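Local atomic coordinates of hypothetical protein DR_0824 (Deinococcus radiodurans, PDB entry 2IMR), a protein that catalyses the zinc-dependent deamination of aminodeoxyfutalosine to futalosine, a step of menaquinone biosynthesis, and deaminates adenosine and related nucleosides less readily. Residues D182-V187 and S219-R224; E175-F180 and S211-F216; P38-C43 and A82-A87; V59-E64 and E406-G411. All coordinates share one frame; numbering follows the deposited sequence.

Contact 1 of 4, residues D182-V187 and S219-R224; sequences DKADEV and SHRLMR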
loop_
_atom_site.group_PDB
_atom_site.type_symbol
_atom_site.label_atom_id
_atom_site.label_comp_id
_atom_site.label_asym_id
_atom_site.label_seq_id
_atom_site.Cartn_x
_atom_site.Cartn_y
_atom_site.Cartn_z
ATOM N N ASP A 182 8.396 -13.781 24.795
ATOM C CA ASP A 182 8.571 -13.278 26.158
ATOM C C ASP A 182 8.609 -11.758 26.257
ATOM O O ASP A 182 8.353 -11.197 27.321
ATOM C CB ASP A 182 9.845 -13.860 26.785
ATOM C CG ASP A 182 9.810 -15.371 26.870
ATOM O OD1 ASP A 182 8.721 -15.926 27.125
ATOM O OD2 ASP A 182 10.872 -16.007 26.697
ATOM N N LYS A 183 8.922 -11.093 25.150
ATOM C CA LYS A 183 8.986 -9.635 25.134
ATOM C C LYS A 183 7.682 -8.992 24.670
ATOM O O LYS A 183 7.535 -7.775 24.723
ATOM C CB LYS A 183 10.129 -9.173 24.224
ATOM C CG LYS A 183 11.506 -9.216 24.864
ATOM C CD LYS A 183 11.828 -10.572 25.457
ATOM C CE LYS A 183 13.159 -10.534 26.201
ATOM N NZ LYS A 183 13.498 -11.860 26.795
ATOM N N ALA A 184 6.731 -9.809 24.234
ATOM C CA ALA A 184 5.460 -9.301 23.732
ATOM C C ALA A 184 4.731 -8.294 24.620
ATOM O O ALA A 184 4.391 -7.201 24.165
ATOM C CB ALA A 184 4.530 -10.469 23.401
ATOM N N ASP A 185 4.481 -8.648 25.879
ATOM C CA ASP A 185 3.754 -7.744 26.769
ATOM C C ASP A 185 4.394 -6.372 26.906
ATOM O O ASP A 185 3.717 -5.351 26.790
ATOM C CB ASP A 185 3.584 -8.361 28.164
ATOM C CG ASP A 185 2.689 -9.580 28.160
ATOM O OD1 ASP A 185 1.893 -9.735 27.212
ATOM O OD2 ASP A 185 2.768 -10.381 29.115
ATOM N N GLU A 186 5.698 -6.343 27.150
ATOM C CA GLU A 186 6.378 -5.069 27.314
ATOM C C GLU A 186 6.461 -4.271 26.019
ATOM O O GLU A 186 6.345 -3.049 26.041
ATOM C CB GLU A 186 7.770 -5.280 27.908
ATOM C CG GLU A 186 7.745 -5.623 29.396
ATOM C CD GLU A 186 7.021 -4.570 30.238
ATOM O OE1 GLU A 186 7.467 -3.396 30.271
ATOM O OE2 GLU A 186 5.999 -4.916 30.869
ATOM N N VAL A 187 6.660 -4.945 24.889
ATOM C CA VAL A 187 6.726 -4.220 23.623
ATOM C C VAL A 187 5.361 -3.604 23.339
ATOM O O VAL A 187 5.269 -2.451 22.911
ATOM C CB VAL A 187 7.126 -5.143 22.452
ATOM C CG1 VAL A 187 6.966 -4.402 21.126
ATOM C CG2 VAL A 187 8.573 -5.588 22.623
ATOM N N SER A 219 6.072 -11.860 17.334
ATOM C CA SER A 219 5.616 -13.100 17.960
ATOM C C SER A 219 4.095 -13.221 17.878
ATOM O O SER A 219 3.387 -12.218 17.767
ATOM C CB SER A 219 6.065 -13.167 19.431
ATOM O OG SER A 219 5.373 -12.218 20.231
ATOM N N HIS A 220 3.591 -14.452 17.930
ATOM C CA HIS A 220 2.151 -14.669 17.857
ATOM C C HIS A 220 1.432 -13.875 18.948
ATOM O O HIS A 220 0.374 -13.294 18.711
ATOM C CB HIS A 220 1.832 -16.166 17.985
ATOM C CG HIS A 220 2.303 -16.782 19.268
ATOM N ND1 HIS A 220 1.514 -16.855 20.396
ATOM C CD2 HIS A 220 3.489 -17.342 19.603
ATOM C CE1 HIS A 220 2.192 -17.436 21.369
ATOM N NE2 HIS A 220 3.394 -17.742 20.915
ATOM N N ARG A 221 2.019 -13.839 20.139
ATOM C CA ARG A 221 1.418 -13.111 21.250
ATOM C C ARG A 221 1.336 -11.608 20.974
ATOM O O ARG A 221 0.286 -10.994 21.156
ATOM C CB ARG A 221 2.213 -13.365 22.532
ATOM C CG ARG A 221 1.611 -12.697 23.753
ATOM C CD ARG A 221 2.374 -13.036 25.026
ATOM N NE ARG A 221 1.806 -12.336 26.177
ATOM C CZ ARG A 221 0.558 -12.495 26.606
ATOM N NH1 ARG A 221 -0.258 -13.337 25.983
ATOM N NH2 ARG A 221 0.119 -11.804 27.649
ATOM N N LEU A 222 2.441 -11.014 20.530
ATOM C CA LEU A 222 2.455 -9.583 20.241
ATOM C C LEU A 222 1.514 -9.246 19.078
ATOM O O LEU A 222 0.867 -8.198 19.076
ATOM C CB LEU A 222 3.882 -9.124 19.920
ATOM C CG LEU A 222 4.075 -7.643 19.559
ATOM C CD1 LEU A 222 3.521 -6.760 20.674
ATOM C CD2 LEU A 222 5.549 -7.361 19.325
ATOM N N MET A 223 1.433 -10.138 18.095
ATOM C CA MET A 223 0.562 -9.918 16.941
ATOM C C MET A 223 -0.903 -9.812 17.376
ATOM O O MET A 223 -1.637 -8.939 16.909
ATOM C CB MET A 223 0.723 -11.058 15.931
ATOM C CG MET A 223 -0.124 -10.904 14.663
ATOM S SD MET A 223 0.384 -9.504 13.632
ATOM C CE MET A 223 1.775 -10.226 12.784
ATOM N N ARG A 224 -1.330 -10.702 18.266
ATOM C CA ARG A 224 -2.706 -10.669 18.749
ATOM C C ARG A 224 -2.968 -9.476 19.655
ATOM O O ARG A 224 -4.053 -8.896 19.620
ATOM C CB ARG A 224 -3.058 -11.963 19.486
ATOM C CG ARG A 224 -3.327 -13.128 18.559
ATOM C CD ARG A 224 -4.143 -14.209 19.257
ATOM N NE ARG A 224 -5.346 -13.681 19.909
ATOM C CZ ARG A 224 -6.225 -12.861 19.336
ATOM N NH1 ARG A 224 -6.048 -12.454 18.087
ATOM N NH2 ARG A 224 -7.294 -12.457 20.013
HETATM O O HOH W 1 5.060 -11.400 26.725
#

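Contact 2 of 4, residues E175-F180 and S211-F216; sequences EVLNPF and SPHTPF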
loop_
_atom_site.group_PDB
_atom_site.type_symbol
_atom_site.label_atom_id
_atom_site.label_comp_id
_atom_site.label_asym_id
_atom_site.label_seq_id
_atom_site.Cartn_x
_atom_site.Cartn_y
_atom_site.Cartn_z
ATOM N N GLU A 175 5.195 1.234 12.931
ATOM C CA GLU A 175 5.668 -0.139 12.780
ATOM C C GLU A 175 6.193 -0.759 14.069
ATOM O O GLU A 175 6.934 -0.127 14.813
ATOM C CB GLU A 175 6.748 -0.201 11.698
ATOM C CG GLU A 175 6.964 -1.591 11.134
ATOM C CD GLU A 175 7.869 -1.587 9.921
ATOM O OE1 GLU A 175 9.051 -1.215 10.061
ATOM O OE2 GLU A 175 7.397 -1.953 8.828
ATOM N N VAL A 176 5.788 -1.999 14.329
ATOM C CA VAL A 176 6.234 -2.720 15.518
ATOM C C VAL A 176 6.908 -4.010 15.068
ATOM O O VAL A 176 6.381 -4.733 14.228
ATOM C CB VAL A 176 5.059 -3.052 16.449
ATOM C CG1 VAL A 176 5.561 -3.842 17.661
ATOM C CG2 VAL A 176 4.385 -1.766 16.898
ATOM N N LEU A 177 8.073 -4.296 15.637
ATOM C CA LEU A 177 8.836 -5.476 15.249
ATOM C C LEU A 177 9.558 -6.124 16.428
ATOM O O LEU A 177 10.425 -5.517 17.031
ATOM C CB LEU A 177 9.860 -5.066 14.176
ATOM C CG LEU A 177 10.705 -6.067 13.374
ATOM C CD1 LEU A 177 11.520 -5.277 12.352
ATOM C CD2 LEU A 177 11.636 -6.875 14.270
ATOM N N ASN A 178 9.186 -7.359 16.754
ATOM C CA ASN A 178 9.841 -8.105 17.826
ATOM C C ASN A 178 9.283 -9.519 17.825
ATOM O O ASN A 178 8.142 -9.741 18.217
ATOM C CB ASN A 178 9.606 -7.470 19.194
ATOM C CG ASN A 178 10.473 -8.102 20.266
ATOM O OD1 ASN A 178 10.401 -9.307 20.499
ATOM N ND2 ASN A 178 11.307 -7.294 20.911
ATOM N N PRO A 179 10.093 -10.493 17.392
ATOM C CA PRO A 179 9.710 -11.908 17.306
ATOM C C PRO A 179 9.805 -12.767 18.568
ATOM O O PRO A 179 9.513 -13.962 18.515
ATOM C CB PRO A 179 10.615 -12.422 16.200
ATOM C CG PRO A 179 11.899 -11.671 16.479
ATOM C CD PRO A 179 11.405 -10.264 16.754
ATOM N N PHE A 180 10.199 -12.167 19.690
ATOM C CA PHE A 180 10.348 -12.899 20.952
ATOM C C PHE A 180 9.082 -12.893 21.811
ATOM O O PHE A 180 8.712 -11.870 22.380
ATOM C CB PHE A 180 11.508 -12.302 21.752
ATOM C CG PHE A 180 12.829 -12.376 21.046
ATOM C CD1 PHE A 180 13.577 -13.546 21.065
ATOM C CD2 PHE A 180 13.315 -11.280 20.342
ATOM C CE1 PHE A 180 14.796 -13.626 20.392
ATOM C CE2 PHE A 180 14.532 -11.348 19.666
ATOM C CZ PHE A 180 15.272 -12.523 19.692
ATOM N N SER A 211 1.206 -0.996 12.505
ATOM C CA SER A 211 1.726 -1.943 11.547
ATOM C C SER A 211 2.636 -3.028 12.087
ATOM O O SER A 211 3.833 -2.806 12.264
ATOM C CB SER A 211 2.467 -1.215 10.425
ATOM O OG SER A 211 3.054 -2.158 9.541
ATOM N N PRO A 212 2.069 -4.208 12.392
ATOM C CA PRO A 212 2.879 -5.323 12.889
ATOM C C PRO A 212 3.712 -5.637 11.636
ATOM O O PRO A 212 3.145 -5.899 10.574
ATOM C CB PRO A 212 1.841 -6.410 13.170
ATOM C CG PRO A 212 0.581 -5.626 13.470
ATOM C CD PRO A 212 0.630 -4.531 12.434
ATOM N N HIS A 213 5.037 -5.598 11.758
ATOM C CA HIS A 213 5.940 -5.799 10.617
ATOM C C HIS A 213 5.602 -6.943 9.658
ATOM O O HIS A 213 5.233 -6.706 8.504
ATOM C CB HIS A 213 7.379 -5.950 11.129
ATOM C CG HIS A 213 8.420 -5.889 10.053
ATOM N ND1 HIS A 213 9.480 -6.769 9.996
ATOM C CD2 HIS A 213 8.591 -5.024 9.024
ATOM C CE1 HIS A 213 10.262 -6.448 8.979
ATOM N NE2 HIS A 213 9.745 -5.392 8.374
ATOM N N THR A 214 5.758 -8.177 10.124
ATOM C CA THR A 214 5.465 -9.353 9.311
ATOM C C THR A 214 4.998 -10.455 10.248
ATOM O O THR A 214 5.060 -10.306 11.469
ATOM C CB THR A 214 6.711 -9.888 8.576
ATOM O OG1 THR A 214 7.622 -10.444 9.533
ATOM C CG2 THR A 214 7.414 -8.767 7.785
ATOM N N PRO A 215 4.536 -11.585 9.688
ATOM C CA PRO A 215 4.079 -12.678 10.552
ATOM C C PRO A 215 5.235 -13.402 11.242
ATOM O O PRO A 215 5.013 -14.173 12.173
ATOM C CB PRO A 215 3.337 -13.609 9.586
ATOM C CG PRO A 215 2.955 -12.714 8.432
ATOM C CD PRO A 215 4.175 -11.841 8.283
ATOM N N PHE A 216 6.465 -13.162 10.789
ATOM C CA PHE A 216 7.612 -13.841 11.384
ATOM C C PHE A 216 8.583 -12.958 12.161
ATOM O O PHE A 216 9.540 -13.465 12.746
ATOM C CB PHE A 216 8.364 -14.642 10.313
ATOM C CG PHE A 216 8.871 -13.812 9.173
ATOM C CD1 PHE A 216 10.150 -13.264 9.209
ATOM C CD2 PHE A 216 8.068 -13.574 8.062
ATOM C CE1 PHE A 216 10.623 -12.489 8.150
ATOM C CE2 PHE A 216 8.533 -12.799 6.998
ATOM C CZ PHE A 216 9.813 -12.257 7.044
#

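Contact 3 of 4, residues P38-C43 and A82-A87; sequences PRLLTC and AAEERA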
loop_
_atom_site.group_PDB
_atom_site.type_symbol
_atom_site.label_atom_id
_atom_site.label_comp_id
_atom_site.label_asym_id
_atom_site.label_seq_id
_atom_site.Cartn_x
_atom_site.Cartn_y
_atom_site.Cartn_z
ATOM N N PRO A 38 -16.836 24.611 -25.628
ATOM C CA PRO A 38 -16.489 23.336 -24.991
ATOM C C PRO A 38 -15.278 22.663 -25.630
ATOM O O PRO A 38 -15.054 22.776 -26.833
ATOM C CB PRO A 38 -17.758 22.500 -25.173
ATOM C CG PRO A 38 -18.849 23.536 -25.265
ATOM C CD PRO A 38 -18.213 24.572 -26.151
ATOM N N ARG A 39 -14.495 21.971 -24.813
ATOM C CA ARG A 39 -13.329 21.250 -25.301
ATOM C C ARG A 39 -13.522 19.804 -24.869
ATOM O O ARG A 39 -13.865 19.542 -23.718
ATOM C CB ARG A 39 -12.042 21.796 -24.676
ATOM C CG ARG A 39 -11.917 23.306 -24.732
ATOM C CD ARG A 39 -10.470 23.752 -24.594
ATOM N NE ARG A 39 -9.837 23.295 -23.360
ATOM C CZ ARG A 39 -10.201 23.670 -22.139
ATOM N NH1 ARG A 39 -11.212 24.515 -21.963
ATOM N NH2 ARG A 39 -9.533 23.216 -21.088
ATOM N N LEU A 40 -13.313 18.880 -25.797
ATOM C CA LEU A 40 -13.458 17.461 -25.510
ATOM C C LEU A 40 -12.092 16.814 -25.357
ATOM O O LEU A 40 -11.374 16.607 -26.338
ATOM C CB LEU A 40 -14.224 16.766 -26.639
ATOM C CG LEU A 40 -14.219 15.234 -26.623
ATOM C CD1 LEU A 40 -14.798 14.720 -25.311
ATOM C CD2 LEU A 40 -15.025 14.720 -27.808
ATOM N N LEU A 41 -11.730 16.508 -24.117
ATOM C CA LEU A 41 -10.452 15.870 -23.845
ATOM C C LEU A 41 -10.695 14.374 -23.786
ATOM O O LEU A 41 -11.496 13.907 -22.978
ATOM C CB LEU A 41 -9.887 16.352 -22.510
ATOM C CG LEU A 41 -9.977 17.849 -22.211
ATOM C CD1 LEU A 41 -9.078 18.166 -21.035
ATOM C CD2 LEU A 41 -9.570 18.670 -23.419
ATOM N N THR A 42 -10.012 13.620 -24.640
ATOM C CA THR A 42 -10.188 12.173 -24.651
ATOM C C THR A 42 -8.997 11.441 -24.037
ATOM O O THR A 42 -7.858 11.905 -24.108
ATOM C CB THR A 42 -10.406 11.645 -26.079
ATOM O OG1 THR A 42 -9.237 11.890 -26.869
ATOM C CG2 THR A 42 -11.597 12.341 -26.721
ATOM N N CYS A 43 -9.275 10.293 -23.430
ATOM C CA CYS A 43 -8.238 9.486 -22.798
ATOM C C CYS A 43 -8.531 8.005 -22.986
ATOM O O CYS A 43 -9.586 7.633 -23.509
ATOM C CB CYS A 43 -8.145 9.819 -21.305
ATOM S SG CYS A 43 -9.680 9.629 -20.347
ATOM N N ALA A 82 -17.565 20.966 -30.194
ATOM C CA ALA A 82 -16.434 20.929 -29.278
ATOM C C ALA A 82 -15.180 20.423 -29.979
ATOM O O ALA A 82 -15.208 19.393 -30.655
ATOM C CB ALA A 82 -16.763 20.041 -28.083
ATOM N N ALA A 83 -14.082 21.157 -29.824
ATOM C CA ALA A 83 -12.818 20.763 -30.428
ATOM C C ALA A 83 -12.259 19.616 -29.594
ATOM O O ALA A 83 -12.385 19.623 -28.370
ATOM C CB ALA A 83 -11.850 21.933 -30.425
ATOM N N GLU A 84 -11.650 18.631 -30.245
ATOM C CA GLU A 84 -11.090 17.501 -29.515
ATOM C C GLU A 84 -9.616 17.660 -29.198
ATOM O O GLU A 84 -8.865 18.305 -29.931
ATOM C CB GLU A 84 -11.303 16.194 -30.283
ATOM C CG GLU A 84 -12.689 15.607 -30.105
ATOM C CD GLU A 84 -12.824 14.219 -30.697
ATOM O OE1 GLU A 84 -12.074 13.309 -30.274
ATOM O OE2 GLU A 84 -13.687 14.039 -31.585
ATOM N N GLU A 85 -9.222 17.063 -28.081
ATOM C CA GLU A 85 -7.850 17.086 -27.601
ATOM C C GLU A 85 -7.518 15.704 -27.055
ATOM O O GLU A 85 -8.256 15.178 -26.231
ATOM C CB GLU A 85 -7.697 18.089 -26.456
ATOM C CG GLU A 85 -7.628 19.552 -26.841
ATOM C CD GLU A 85 -7.556 20.443 -25.615
ATOM O OE1 GLU A 85 -6.834 20.083 -24.664
ATOM O OE2 GLU A 85 -8.217 21.502 -25.594
ATOM N N ARG A 86 -6.422 15.115 -27.520
ATOM C CA ARG A 86 -5.985 13.817 -27.017
ATOM C C ARG A 86 -5.304 14.139 -25.686
ATOM O O ARG A 86 -4.256 14.780 -25.665
ATOM C CB ARG A 86 -4.989 13.179 -27.987
ATOM C CG ARG A 86 -4.130 12.072 -27.383
ATOM C CD ARG A 86 -4.948 10.967 -26.726
ATOM N NE ARG A 86 -4.082 9.910 -26.205
ATOM C CZ ARG A 86 -4.508 8.819 -25.579
ATOM N NH1 ARG A 86 -5.805 8.622 -25.385
ATOM N NH2 ARG A 86 -3.631 7.917 -25.148
ATOM N N ALA A 87 -5.896 13.700 -24.579
ATOM C CA ALA A 87 -5.345 14.014 -23.265
ATOM C C ALA A 87 -4.493 12.945 -22.587
ATOM O O ALA A 87 -4.255 13.017 -21.384
ATOM C CB ALA A 87 -6.474 14.437 -22.336
HETATM O O HOH W 2 -7.003 21.639 -22.365
HETATM O O HOH W 3 -7.869 9.507 -26.952
HETATM O O HOH W 4 -9.429 12.641 -29.692
#

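Contact 4 of 4, residues V59-E64 and E406-G411; sequences VVVVGE and ETWQEG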
loop_
_atom_site.group_PDB
_atom_site.type_symbol
_atom_site.label_atom_id
_atom_site.label_comp_id
_atom_site.label_asym_id
_atom_site.label_seq_id
_atom_site.Cartn_x
_atom_site.Cartn_y
_atom_site.Cartn_z
ATOM N N VAL A 59 -13.769 13.983 -21.257
ATOM C CA VAL A 59 -14.250 15.016 -20.358
ATOM C C VAL A 59 -14.466 16.283 -21.168
ATOM O O VAL A 59 -13.565 16.731 -21.872
ATOM C CB VAL A 59 -13.227 15.328 -19.250
ATOM C CG1 VAL A 59 -13.772 16.402 -18.330
ATOM C CG2 VAL A 59 -12.907 14.065 -18.459
ATOM N N VAL A 60 -15.662 16.852 -21.098
ATOM C CA VAL A 60 -15.903 18.087 -21.828
ATOM C C VAL A 60 -15.704 19.219 -20.840
ATOM O O VAL A 60 -16.303 19.243 -19.765
ATOM C CB VAL A 60 -17.326 18.155 -22.422
ATOM C CG1 VAL A 60 -17.543 19.517 -23.082
ATOM C CG2 VAL A 60 -17.501 17.061 -23.455
ATOM N N VAL A 61 -14.839 20.154 -21.203
ATOM C CA VAL A 61 -14.553 21.275 -20.333
ATOM C C VAL A 61 -14.973 22.578 -20.995
ATOM O O VAL A 61 -14.765 22.778 -22.191
ATOM C CB VAL A 61 -13.041 21.333 -19.995
ATOM C CG1 VAL A 61 -12.753 22.491 -19.057
ATOM C CG2 VAL A 61 -12.606 20.020 -19.356
ATOM N N VAL A 62 -15.597 23.445 -20.209
ATOM C CA VAL A 62 -16.027 24.751 -20.687
ATOM C C VAL A 62 -15.304 25.741 -19.789
ATOM O O VAL A 62 -15.621 25.856 -18.605
ATOM C CB VAL A 62 -17.551 24.941 -20.540
ATOM C CG1 VAL A 62 -17.942 26.350 -20.976
ATOM C CG2 VAL A 62 -18.284 23.910 -21.383
ATOM N N GLY A 63 -14.322 26.443 -20.341
ATOM C CA GLY A 63 -13.563 27.379 -19.531
ATOM C C GLY A 63 -12.661 26.563 -18.620
ATOM O O GLY A 63 -11.763 25.869 -19.095
ATOM N N GLU A 64 -12.904 26.633 -17.314
ATOM C CA GLU A 64 -12.126 25.870 -16.339
ATOM C C GLU A 64 -13.075 24.976 -15.558
ATOM O O GLU A 64 -12.753 24.520 -14.457
ATOM C CB GLU A 64 -11.422 26.802 -15.351
ATOM C CG GLU A 64 -10.410 27.746 -15.960
ATOM C CD GLU A 64 -9.756 28.624 -14.913
ATOM O OE1 GLU A 64 -9.103 28.074 -14.001
ATOM O OE2 GLU A 64 -9.902 29.863 -14.993
ATOM N N GLU A 406 -17.691 20.808 -11.312
ATOM C CA GLU A 406 -16.401 20.796 -10.632
ATOM C C GLU A 406 -15.354 21.548 -11.446
ATOM O O GLU A 406 -15.397 21.552 -12.676
ATOM C CB GLU A 406 -15.921 19.358 -10.419
ATOM C CG GLU A 406 -16.827 18.493 -9.551
ATOM C CD GLU A 406 -17.072 19.094 -8.180
ATOM O OE1 GLU A 406 -16.104 19.593 -7.567
ATOM O OE2 GLU A 406 -18.229 19.061 -7.712
ATOM N N THR A 407 -14.413 22.181 -10.752
ATOM C CA THR A 407 -13.342 22.918 -11.417
ATOM C C THR A 407 -12.414 21.906 -12.084
ATOM O O THR A 407 -11.955 20.964 -11.434
ATOM C CB THR A 407 -12.504 23.740 -10.405
ATOM O OG1 THR A 407 -13.348 24.669 -9.714
ATOM C CG2 THR A 407 -11.403 24.503 -11.123
ATOM N N TRP A 408 -12.152 22.082 -13.376
ATOM C CA TRP A 408 -11.250 21.178 -14.084
ATOM C C TRP A 408 -9.832 21.467 -13.606
ATOM O O TRP A 408 -9.367 22.603 -13.687
ATOM C CB TRP A 408 -11.333 21.391 -15.600
ATOM C CG TRP A 408 -10.229 20.692 -16.358
ATOM C CD1 TRP A 408 -9.207 21.282 -17.049
ATOM C CD2 TRP A 408 -10.021 19.276 -16.468
ATOM N NE1 TRP A 408 -8.378 20.321 -17.583
ATOM C CE2 TRP A 408 -8.854 19.083 -17.241
ATOM C CE3 TRP A 408 -10.707 18.153 -15.988
ATOM C CZ2 TRP A 408 -8.356 17.811 -17.545
ATOM C CZ3 TRP A 408 -10.213 16.887 -16.292
ATOM C CH2 TRP A 408 -9.048 16.728 -17.062
ATOM N N GLN A 409 -9.150 20.442 -13.106
ATOM C CA GLN A 409 -7.787 20.609 -12.614
ATOM C C GLN A 409 -6.779 19.846 -13.460
ATOM O O GLN A 409 -7.020 18.708 -13.861
ATOM C CB GLN A 409 -7.682 20.141 -11.161
ATOM C CG GLN A 409 -8.509 20.955 -10.178
ATOM C CD GLN A 409 -8.273 20.541 -8.738
ATOM O OE1 GLN A 409 -8.829 21.132 -7.810
ATOM N NE2 GLN A 409 -7.441 19.520 -8.543
ATOM N N GLU A 410 -5.643 20.479 -13.728
ATOM C CA GLU A 410 -4.601 19.851 -14.523
ATOM C C GLU A 410 -4.123 18.584 -13.819
ATOM O O GLU A 410 -3.580 17.680 -14.447
ATOM C CB GLU A 410 -3.432 20.818 -14.720
ATOM C CG GLU A 410 -2.434 20.349 -15.761
ATOM C CD GLU A 410 -1.431 21.422 -16.139
ATOM O OE1 GLU A 410 -0.257 21.323 -15.715
ATOM O OE2 GLU A 410 -1.824 22.364 -16.859
ATOM N N GLY A 411 -4.335 18.526 -12.508
ATOM C CA GLY A 411 -3.929 17.360 -11.742
ATOM C C GLY A 411 -4.666 16.090 -12.136
ATOM O O GLY A 411 -4.227 14.986 -11.805
#

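Contact 1 of 4, residues D182-V187 and S219-R224
Ala184, in the first turn of helix 184-199, presses its methyl group against the opening turn of helix 220-233. Its CB sits 3.6 Å from Leu222 N, with the CG and CD methylenes of Arg221 at 3.7 Å, so this small side chain lets the helices come together, Ala184 CA and Leu222 CA lying 4.6 Å apart. One turn further along, Val187 CG1 meets Leu222 CD2 at 3.7 Å, the two side chains crossing at about a right angle. Ser219, the N-cap of the second helix, accepts a hydrogen bond from Leu222 N through OG, and that same hydroxyl rests against Ala184 CB.

The outer side is looser and polar. Arg221 runs extended from CG to NE, with CG anti to the backbone N (chi1 -177°), carrying NE past Ala184 to Asp185. OD1 of Asp185 lies at the guanidinium edge, 2.8 Å from both Arg221 NE and Arg221 NH2. Carboxylate and guanidinium planes are 73° apart and all three bonds, including Arg221 NH2 to Asp185 OD2 at 3.3 Å, are weak, so the salt bridge probably owes more to charge than to aligned hydrogen bonds. A water accepts from Asp185 N and, weakly, from Arg221 NE. An alanine in place of Asp185 would probably leave the Arg221 guanidinium without its charged mate here and freer to swing into solvent.

Inward, Val187 and Leu222 both touch Val176 of strand 170-176, while His220 and Met223 face helix 285-292; the contact thus joins two neighbouring helices on the outside of the barrel.

Contact 2 of 4, residues E175-F180 and S211-F216
The imidazole of His213 has Leu177 CD1 over one face, a CH-pi contact 3.8 Å from the ring centroid and 28° off the normal. Thr214 CG2 lies against the other face, offset toward the rim. At the edge, Glu175 OE2 approaches His213 CD2 to 3.3 Å, with carboxylate and ring planes 72° apart. In the second segment the Phe216 ring carries Thr214 OG1 over its centre, and that hydroxyl accepts a hydrogen bond from Phe216 N in an ST turn.

Leu177 and His213 lie side by side, pointing the same way. Their backbones leave parallel strands 170-176 and 206-212, linked by helix 184-199 in a beta-alpha-beta unit of the amidohydrolase TIM barrel. Val176 N donates to Ser211 O at 3.0 Å, and His213 N to Val176 O at 2.9 Å, the latter nearly along the C=O axis.

His213 ND1 is hydrogen-bonded to Thr217 OG1, which helps to fix the ring's rotation. Glu175 and His213 are predicted to bind substrate, and the Glu175 side chain lies about 5 Å from the zinc ion, beside the zinc ligands His101 and His240. The paired strand ends therefore set two polar groups beside the metal site, an arrangement consistent with recognition of the nucleoside.

Contact 3 of 4, residues P38-C43 and A82-A87
Leu41 and Glu85 stand side by side and point the same way, with Leu41 CD2 against the carboxylate, 3.3 Å from Glu85 OE1. The other oxygen, Glu85 OE2, lies at the edge of the Arg39 guanidinium, 3.3 Å from Arg39 NE. Here the two flat groups are only 27° apart, but the N-H points poorly at the oxygen and the hydrogen bond within this salt bridge is weak. Arg39 reaches it by a bend at chi3 (-58°), and a water accepting from Arg39 NH2 and donating to Glu85 OE1 makes a second link. An alanine in place of Glu85 would probably leave Arg39 NE without its charged partner here and open a gap beside Leu41 CD2.

Strands 38-43 and 83-86 run parallel at the edge of a four-stranded mixed sheet, separate from the catalytic barrel, in which strand 83-86 is outermost. Leu40 N, Glu85 N, Thr42 N and Ala87 N donate in turn across the gap, to Ala83 O, Leu40 O, Glu85 O and Thr42 O; the bond from Ala87 N to Thr42 O, at 2.7 Å, extends the pairing just past the strand.

On the opposite face, Leu40 and Glu84 also lie alongside each other, Leu40 CD2 touching Glu84 CG at 3.4 Å. The Glu84 carboxylate then crosses toward Thr42, where Glu84 OE1 meets Thr42 CG2 at 3.7 Å. One water bridges Glu84 OE1 and Thr42 OG1; a second joins Thr42 OG1 to Arg86 NH1, while Arg86 NH2 forms a salt bridge with Asp44. At the start of the pairing, Pro38 CB meets Ala82 CB at 3.9 Å.

Contact 4 of 4, residues V59-E64 and E406-G411
Trp408 lies across Val61 and Val59, two residues of strand 57-62 that point to the same face of the small mixed sheet. That sheet is built from residues near the N-terminus, yet Trp408 comes from the loop after helix 380-395, so the chain returns to it after running through the whole barrel. Amidohydrolases commonly carry such a beta domain, made from both ends of the chain, beside the barrel.

The apolar packing is centred on the indole. Val61 CG2 sits over one face of Trp408, 4.1 Å from the centroid of the five-membered ring and 20° off its normal, a CH-pi contact. The two side chains cross at about a right angle, and Val61 CG1 adds a contact with Trp408 CB at 3.9 Å. Farther out on the six-membered ring, Trp408 CZ3 meets Val59 CG1 at 4.1 Å, approached obliquely. Trp408 CG is anti to its own backbone N (chi1 168°), which starts the indole toward the valines. Leu41, Val66 and Ile91 also touch the tryptophan.

Polar contact between the segments is confined to the backbone beyond the strand. Glu64 O takes a hydrogen bond from Trp408 N at 2.7 Å, the donor standing 39° out of the carbonyl plane. The same oxygen also receives a CA-H...O contact from Thr407, and Thr407 CG2 lies 3.6 Å from Glu64 O.

How the contacts relate
The four contacts form two pairs on opposite sides of the chain's centre. Contacts 1 and 2 have centres about 9 Å apart, and contact 1 adds helix 220-233 to the beta-alpha-beta unit that contact 2 joins: Ser219 N probably bonds to Asn178 O at 3.1 Å, and Met223 SD packs on Pro212 CB. Contact 2 faces the zinc site, whereas contact 1 lies a layer outward, the Leu222 side chain about 9 Å from that of His213. Contacts 3 and 4, centres about 11 Å apart, meet in the small sheet, where Leu41 CD1 reaches Trp408 CZ2 at 3.6 Å. Contacts 2 and 4 remain about 28 Å apart at their nearest atoms, and contact 4 closes a loop enclosing contacts 1 and 2.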